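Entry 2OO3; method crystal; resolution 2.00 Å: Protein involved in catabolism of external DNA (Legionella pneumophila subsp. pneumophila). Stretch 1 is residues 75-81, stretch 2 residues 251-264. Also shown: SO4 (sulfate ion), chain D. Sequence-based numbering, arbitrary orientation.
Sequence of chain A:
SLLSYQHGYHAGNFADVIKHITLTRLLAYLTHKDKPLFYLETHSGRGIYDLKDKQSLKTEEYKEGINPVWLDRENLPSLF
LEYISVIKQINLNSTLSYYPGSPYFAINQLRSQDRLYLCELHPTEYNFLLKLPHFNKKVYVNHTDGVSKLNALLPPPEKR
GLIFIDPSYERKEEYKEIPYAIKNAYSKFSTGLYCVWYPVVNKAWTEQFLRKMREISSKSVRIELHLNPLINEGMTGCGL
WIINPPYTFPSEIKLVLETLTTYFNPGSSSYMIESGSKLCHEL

Stretch 1 (75-81) NLPSLFL
Stretch 2 251-264: SEIKLVLETLTTYF

L79 sits at the centre of the contact, its CA 7.0 Å from the CA of V256. Its CA-to-CB bond points toward the helix, and in the m,t rotamer L79 CB approaches V256 CG2 (4.1 Å) while CD1 reaches L255 CD2 (3.8 Å). L79 CD1 also lies 3.3 Å from E252 O; the branched leucine side chain suits this place, reaching both backbone and side chains. The segments run antiparallel, L76 CA lying 7.9 Å from T259 CA, and bury 475 Å² in all. Residues 78-80 form a 3-10 turn (phi/psi near -57/-20 at 78-79, -88/-7 at F80); the helix is mostly near -60/-45 through 252-260, with E252 m,t, L255 t,p, V256 t, T259 m and L260 m,t.

F80 leaves its backbone sideways (chi1 -74°, chi2 -105°), yet its ring swings back to the helix. L260 CD2 meets the ring edge at F80 CE1 (3.8 Å), and F80 CZ lies 4.1 Å from V256 CG1 and 3.8 Å from T259 CG2, so a flat aromatic spans successive turns of the helix.

Toward the N-terminal end of the segment, P77 (-61/151) is extended, and its CB touches L255 CD2 at 4.0 Å. P77 CG lies 3.4 Å from T259 OG1, a hydroxyl already satisfied by donating to L255 O (3.0 Å). P77 O accepts from F80 N (3.0 Å), closing the turn that presents L79 and F80. L76 (-87/149), also m,t, brings CD2 to 3.7 Å from CE2 of Y263 (chi1 m, chi2 -82°).

No direct hydrogen bond crosses the contact; at its polar edge one water bridges the two stretches, donating to N75 O (3.3 Å) and Y263 OH (2.9 Å), tyrosine combining an apolar ring with a polar tip. At the other end, L79 CD2 lies 3.6 Å from E252 CD, whose carboxylate is bonded elsewhere in the structure. Beside the turn, S78 N donates to sulfate O2 (2.7 Å).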

ATOM      1  N   ASN A  75     -15.601  -0.023 -17.021  1.00 21.75           N
ATOM      2  CA  ASN A  75     -16.182   1.255 -16.707  1.00 21.82           C
ATOM      3  C   ASN A  75     -15.342   2.118 -15.765  1.00 20.09           C
ATOM      4  O   ASN A  75     -15.822   3.148 -15.268  1.00 20.18           O
ATOM      5  CB  ASN A  75     -17.582   1.030 -16.138  1.00 23.16           C
ATOM      6  CG  ASN A  75     -18.542   0.468 -17.188  1.00 27.03           C
ATOM      7  OD1 ASN A  75     -19.092   1.224 -17.978  1.00 30.54           O
ATOM      8  ND2 ASN A  75     -18.734  -0.866 -17.204  1.00 31.20           N
ATOM      9  N   LEU A  76     -14.104   1.706 -15.496  1.00 16.83           N
ATOM     10  CA  LEU A  76     -13.308   2.418 -14.505  1.00 14.72           C
ATOM     11  C   LEU A  76     -12.561   3.583 -15.164  1.00 13.35           C
ATOM     12  O   LEU A  76     -12.209   3.498 -16.343  1.00 12.60           O
ATOM     13  CB  LEU A  76     -12.313   1.468 -13.821  1.00 14.30           C
ATOM     14  CG  LEU A  76     -12.863   0.418 -12.843  1.00 14.67           C
ATOM     15  CD1 LEU A  76     -11.731  -0.526 -12.427  1.00 12.81           C
ATOM     16  CD2 LEU A  76     -13.575   1.035 -11.575  1.00 13.08           C
ATOM     17  N   PRO A  77     -12.319   4.665 -14.407  1.00 12.76           N
ATOM     18  CA  PRO A  77     -11.466   5.744 -14.897  1.00 12.04           C
ATOM     19  C   PRO A  77     -10.061   5.221 -15.168  1.00 12.10           C
ATOM     20  O   PRO A  77      -9.624   4.238 -14.544  1.00 11.55           O
ATOM     21  CB  PRO A  77     -11.455   6.752 -13.731  1.00 12.81           C
ATOM     22  CG  PRO A  77     -12.703   6.406 -12.898  1.00 12.49           C
ATOM     23  CD  PRO A  77     -12.827   4.926 -13.043  1.00 11.67           C
ATOM     24  N   SER A  78      -9.370   5.849 -16.115  1.00 11.07           N
ATOM     25  CA  SER A  78      -8.035   5.428 -16.544  1.00 11.18           C
ATOM     26  C   SER A  78      -6.996   5.374 -15.439  1.00 10.40           C
ATOM     27  O   SER A  78      -5.992   4.694 -15.603  1.00  9.88           O
ATOM     28  CB  SER A  78      -7.522   6.349 -17.678  1.00 12.03           C
ATOM     29  OG  SER A  78      -7.243   7.640 -17.141  1.00 15.46           O
ATOM     30  N   LEU A  79      -7.202   6.088 -14.325  1.00  9.81           N
ATOM     31  CA  LEU A  79      -6.308   5.968 -13.144  1.00  9.14           C
ATOM     32  C   LEU A  79      -6.190   4.538 -12.574  1.00  8.14           C
ATOM     33  O   LEU A  79      -5.239   4.235 -11.834  1.00  8.10           O
ATOM     34  CB  LEU A  79      -6.744   6.934 -12.010  1.00  8.97           C
ATOM     35  CG  LEU A  79      -6.454   8.420 -12.297  1.00 10.40           C
ATOM     36  CD1 LEU A  79      -6.963   9.290 -11.153  1.00 12.80           C
ATOM     37  CD2 LEU A  79      -4.980   8.642 -12.467  1.00  8.56           C
ATOM     38  N   PHE A  80      -7.154   3.692 -12.920  1.00  6.84           N
ATOM     39  CA  PHE A  80      -7.212   2.282 -12.508  1.00  7.23           C
ATOM     40  C   PHE A  80      -6.476   1.317 -13.422  1.00  7.87           C
ATOM     41  O   PHE A  80      -6.337   0.121 -13.099  1.00  7.98           O
ATOM     42  CB  PHE A  80      -8.663   1.832 -12.397  1.00  7.29           C
ATOM     43  CG  PHE A  80      -9.399   2.373 -11.157  1.00  8.14           C
ATOM     44  CD1 PHE A  80      -9.671   1.534 -10.061  1.00 10.78           C
ATOM     45  CD2 PHE A  80      -9.844   3.707 -11.106  1.00 10.03           C
ATOM     46  CE1 PHE A  80     -10.382   2.018  -8.945  1.00  9.04           C
ATOM     47  CE2 PHE A  80     -10.542   4.218  -9.982  1.00  7.28           C
ATOM     48  CZ  PHE A  80     -10.808   3.378  -8.893  1.00  6.49           C
ATOM     49  N   LEU A  81      -5.987   1.824 -14.560  1.00  7.23           N
ATOM     50  CA  LEU A  81      -5.395   0.946 -15.571  1.00  7.62           C
ATOM     51  C   LEU A  81      -4.278   0.068 -15.063  1.00  6.94           C
ATOM     52  O   LEU A  81      -4.281  -1.112 -15.341  1.00  7.65           O
ATOM     53  CB  LEU A  81      -4.906   1.735 -16.812  1.00  7.58           C
ATOM     54  CG  LEU A  81      -6.025   2.314 -17.680  1.00  8.24           C
ATOM     55  CD1 LEU A  81      -5.389   3.313 -18.703  1.00 11.05           C
ATOM     56  CD2 LEU A  81      -6.754   1.196 -18.375  1.00 11.91           C
ATOM     57  N   SER A 251      -4.769  15.182  -6.291  1.00 15.13           N
ATOM     58  CA  SER A 251      -5.935  15.214  -7.151  1.00 15.41           C
ATOM     59  C   SER A 251      -6.220  13.882  -7.835  1.00 14.51           C
ATOM     60  O   SER A 251      -7.395  13.544  -8.003  1.00 14.28           O
ATOM     61  CB  SER A 251      -5.898  16.374  -8.166  1.00 16.26           C
ATOM     62  OG  SER A 251      -4.734  16.274  -8.969  1.00 21.03           O
ATOM     63  N   GLU A 252      -5.202  13.116  -8.226  1.00 12.74           N
ATOM     64  CA  GLU A 252      -5.480  11.774  -8.740  1.00 12.39           C
ATOM     65  C   GLU A 252      -6.191  10.933  -7.699  1.00 12.50           C
ATOM     66  O   GLU A 252      -7.166  10.275  -8.004  1.00 11.97           O
ATOM     67  CB  GLU A 252      -4.204  11.006  -9.122  1.00 12.39           C
ATOM     68  CG  GLU A 252      -3.455  11.603 -10.303  1.00 16.71           C
ATOM     69  CD  GLU A 252      -2.426  10.657 -10.876  1.00 21.04           C
ATOM     70  OE1 GLU A 252      -1.973   9.736 -10.153  1.00 23.03           O
ATOM     71  OE2 GLU A 252      -2.059  10.853 -12.049  1.00 23.55           O
ATOM     72  N   ILE A 253      -5.679  10.929  -6.465  1.00 11.99           N
ATOM     73  CA  ILE A 253      -6.199  10.014  -5.458  1.00 12.99           C
ATOM     74  C   ILE A 253      -7.651  10.356  -5.050  1.00 12.90           C
ATOM     75  O   ILE A 253      -8.414   9.476  -4.690  1.00 12.84           O
ATOM     76  CB  ILE A 253      -5.273   9.937  -4.249  1.00 12.36           C
ATOM     77  CG1 ILE A 253      -5.413   8.566  -3.583  1.00 12.61           C
ATOM     78  CG2 ILE A 253      -5.484  11.149  -3.321  1.00 13.71           C
ATOM     79  CD1 ILE A 253      -4.947   7.409  -4.496  1.00 12.51           C
ATOM     80  N   LYS A 254      -8.022  11.628  -5.176  1.00 12.31           N
ATOM     81  CA  LYS A 254      -9.403  12.070  -4.996  1.00 13.08           C
ATOM     82  C   LYS A 254     -10.356  11.414  -6.003  1.00 12.03           C
ATOM     83  O   LYS A 254     -11.440  10.972  -5.628  1.00 10.59           O
ATOM     84  CB  LYS A 254      -9.480  13.600  -5.105  1.00 13.34           C
ATOM     85  CG  LYS A 254     -10.857  14.218  -4.726  1.00 15.06           C
ATOM     86  CD  LYS A 254     -10.782  15.756  -4.797  1.00 16.13           C
ATOM     87  CE  LYS A 254     -12.138  16.443  -4.540  1.00 20.40           C
ATOM     88  NZ  LYS A 254     -13.092  15.965  -5.579  1.00 26.40           N
ATOM     89  N   LEU A 255      -9.956  11.371  -7.276  1.00 10.96           N
ATOM     90  CA  LEU A 255     -10.746  10.676  -8.299  1.00 11.24           C
ATOM     91  C   LEU A 255     -10.864   9.196  -7.936  1.00 10.12           C
ATOM     92  O   LEU A 255     -11.942   8.608  -8.043  1.00  9.53           O
ATOM     93  CB  LEU A 255     -10.155  10.813  -9.718  1.00 10.60           C
ATOM     94  CG  LEU A 255     -10.977  10.091 -10.837  1.00 13.50           C
ATOM     95  CD1 LEU A 255     -12.484  10.380 -10.812  1.00 17.73           C
ATOM     96  CD2 LEU A 255     -10.433  10.343 -12.261  1.00 15.38           C
ATOM     97  N   VAL A 256      -9.761   8.595  -7.499  1.00  8.26           N
ATOM     98  CA  VAL A 256      -9.800   7.175  -7.169  1.00  7.48           C
ATOM     99  C   VAL A 256     -10.807   6.952  -6.023  1.00  7.20           C
ATOM    100  O   VAL A 256     -11.695   6.101  -6.117  1.00  6.77           O
ATOM    101  CB  VAL A 256      -8.404   6.648  -6.757  1.00  8.05           C
ATOM    102  CG1 VAL A 256      -8.510   5.219  -6.087  1.00  8.09           C
ATOM    103  CG2 VAL A 256      -7.444   6.615  -7.982  1.00  8.06           C
ATOM    104  N   LEU A 257     -10.643   7.708  -4.936  1.00  7.82           N
ATOM    105  CA  LEU A 257     -11.493   7.548  -3.747  1.00  9.39           C
ATOM    106  C   LEU A 257     -12.964   7.810  -4.052  1.00 10.46           C
ATOM    107  O   LEU A 257     -13.823   7.066  -3.578  1.00 10.22           O
ATOM    108  CB  LEU A 257     -11.026   8.453  -2.598  1.00  9.15           C
ATOM    109  CG  LEU A 257      -9.645   8.127  -2.004  1.00  9.69           C
ATOM    110  CD1 LEU A 257      -9.114   9.297  -1.146  1.00 10.02           C
ATOM    111  CD2 LEU A 257      -9.717   6.843  -1.162  1.00 10.66           C
ATOM    112  N   GLU A 258     -13.263   8.845  -4.846  1.00 11.52           N
ATOM    113  CA  GLU A 258     -14.655   9.073  -5.270  1.00 12.97           C
ATOM    114  C   GLU A 258     -15.200   7.864  -5.987  1.00 12.05           C
ATOM    115  O   GLU A 258     -16.323   7.438  -5.712  1.00 13.12           O
ATOM    116  CB  GLU A 258     -14.791  10.240  -6.241  1.00 13.84           C
ATOM    117  CG  GLU A 258     -14.388  11.601  -5.744  1.00 21.26           C
ATOM    118  CD  GLU A 258     -14.771  12.652  -6.786  1.00 29.93           C
ATOM    119  OE1 GLU A 258     -14.306  13.808  -6.682  1.00 32.94           O
ATOM    120  OE2 GLU A 258     -15.560  12.289  -7.713  1.00 34.48           O
ATOM    121  N   THR A 259     -14.432   7.329  -6.946  1.00 10.45           N
ATOM    122  CA  THR A 259     -14.852   6.111  -7.655  1.00  9.44           C
ATOM    123  C   THR A 259     -15.119   4.932  -6.705  1.00  8.89           C
ATOM    124  O   THR A 259     -16.150   4.251  -6.816  1.00  8.49           O
ATOM    125  CB  THR A 259     -13.838   5.699  -8.760  1.00  9.44           C
ATOM    126  OG1 THR A 259     -13.654   6.807  -9.637  1.00 11.21           O
ATOM    127  CG2 THR A 259     -14.348   4.557  -9.569  1.00  9.23           C
ATOM    128  N   LEU A 260     -14.200   4.683  -5.779  1.00  8.41           N
ATOM    129  CA  LEU A 260     -14.367   3.559  -4.836  1.00  8.37           C
ATOM    130  C   LEU A 260     -15.639   3.654  -3.947  1.00  8.55           C
ATOM    131  O   LEU A 260     -16.281   2.635  -3.625  1.00  7.89           O
ATOM    132  CB  LEU A 260     -13.097   3.394  -3.983  1.00  7.78           C
ATOM    133  CG  LEU A 260     -11.861   2.971  -4.801  1.00  6.86           C
ATOM    134  CD1 LEU A 260     -10.695   2.816  -3.850  1.00  6.39           C
ATOM    135  CD2 LEU A 260     -12.148   1.625  -5.550  1.00  5.64           C
ATOM    136  N   THR A 261     -16.000   4.866  -3.539  1.00  9.69           N
ATOM    137  CA  THR A 261     -17.194   5.037  -2.716  1.00 10.24           C
ATOM    138  C   THR A 261     -18.450   4.712  -3.528  1.00 11.67           C
ATOM    139  O   THR A 261     -19.501   4.500  -2.933  1.00 13.05           O
ATOM    140  CB  THR A 261     -17.345   6.441  -2.122  1.00 10.59           C
ATOM    141  OG1 THR A 261     -17.488   7.403  -3.170  1.00 11.06           O
ATOM    142  CG2 THR A 261     -16.140   6.821  -1.262  1.00  9.20           C
ATOM    143  N   THR A 262     -18.359   4.665  -4.861  1.00 11.44           N
ATOM    144  CA  THR A 262     -19.509   4.206  -5.653  1.00 12.98           C
ATOM    145  C   THR A 262     -19.632   2.667  -5.659  1.00 13.63           C
ATOM    146  O   THR A 262     -20.685   2.143  -5.983  1.00 14.18           O
ATOM    147  CB  THR A 262     -19.511   4.732  -7.115  1.00 13.34           C
ATOM    148  OG1 THR A 262     -18.501   4.075  -7.895  1.00 14.26           O
ATOM    149  CG2 THR A 262     -19.297   6.253  -7.165  1.00 13.60           C
ATOM    150  N   TYR A 263     -18.556   1.956  -5.307  1.00 13.71           N
ATOM    151  CA  TYR A 263     -18.573   0.488  -5.223  1.00 14.20           C
ATOM    152  C   TYR A 263     -18.734  -0.024  -3.793  1.00 13.84           C
ATOM    153  O   TYR A 263     -19.370  -1.038  -3.567  1.00 15.59           O
ATOM    154  CB  TYR A 263     -17.306  -0.121  -5.868  1.00 14.44           C
ATOM    155  CG  TYR A 263     -17.219   0.126  -7.362  1.00 13.75           C
ATOM    156  CD1 TYR A 263     -17.912  -0.687  -8.261  1.00 13.50           C
ATOM    157  CD2 TYR A 263     -16.459   1.176  -7.873  1.00 13.75           C
ATOM    158  CE1 TYR A 263     -17.856  -0.455  -9.627  1.00 14.33           C
ATOM    159  CE2 TYR A 263     -16.401   1.430  -9.251  1.00 12.82           C
ATOM    160  CZ  TYR A 263     -17.086   0.610 -10.117  1.00 15.66           C
ATOM    161  OH  TYR A 263     -17.013   0.835 -11.486  1.00 17.32           O
ATOM    162  N   PHE A 264     -18.168   0.668  -2.821  1.00 13.48           N
ATOM    163  CA  PHE A 264     -18.192   0.169  -1.445  1.00 13.83           C
ATOM    164  C   PHE A 264     -19.288   0.888  -0.643  1.00 14.51           C
ATOM    165  O   PHE A 264     -19.185   2.097  -0.415  1.00 13.70           O
ATOM    166  CB  PHE A 264     -16.835   0.377  -0.780  1.00 12.52           C
ATOM    167  CG  PHE A 264     -15.647  -0.211  -1.562  1.00 13.26           C
ATOM    168  CD1 PHE A 264     -15.762  -1.403  -2.265  1.00 13.50           C
ATOM    169  CD2 PHE A 264     -14.402   0.415  -1.523  1.00 10.56           C
ATOM    170  CE1 PHE A 264     -14.662  -1.938  -2.959  1.00 11.77           C
ATOM    171  CE2 PHE A 264     -13.308  -0.098  -2.223  1.00 10.93           C
ATOM    172  CZ  PHE A 264     -13.454  -1.294  -2.948  1.00  9.52           C
TER
HETATM  173  S   SO4 D 303     -11.130   8.695 -17.958  1.00 72.54           S
HETATM  174  O1  SO4 D 303     -12.332   8.808 -18.783  1.00 72.86           O
HETATM  175  O2  SO4 D 303     -10.833   7.275 -17.840  1.00 72.02           O
HETATM  176  O3  SO4 D 303     -10.018   9.392 -18.610  1.00 72.95           O
HETATM  177  O4  SO4 D 303     -11.354   9.285 -16.638  1.00 72.10           O
HETATM  178  O   HOH W   1     -16.748   3.623 -12.185  1.00 21.66           O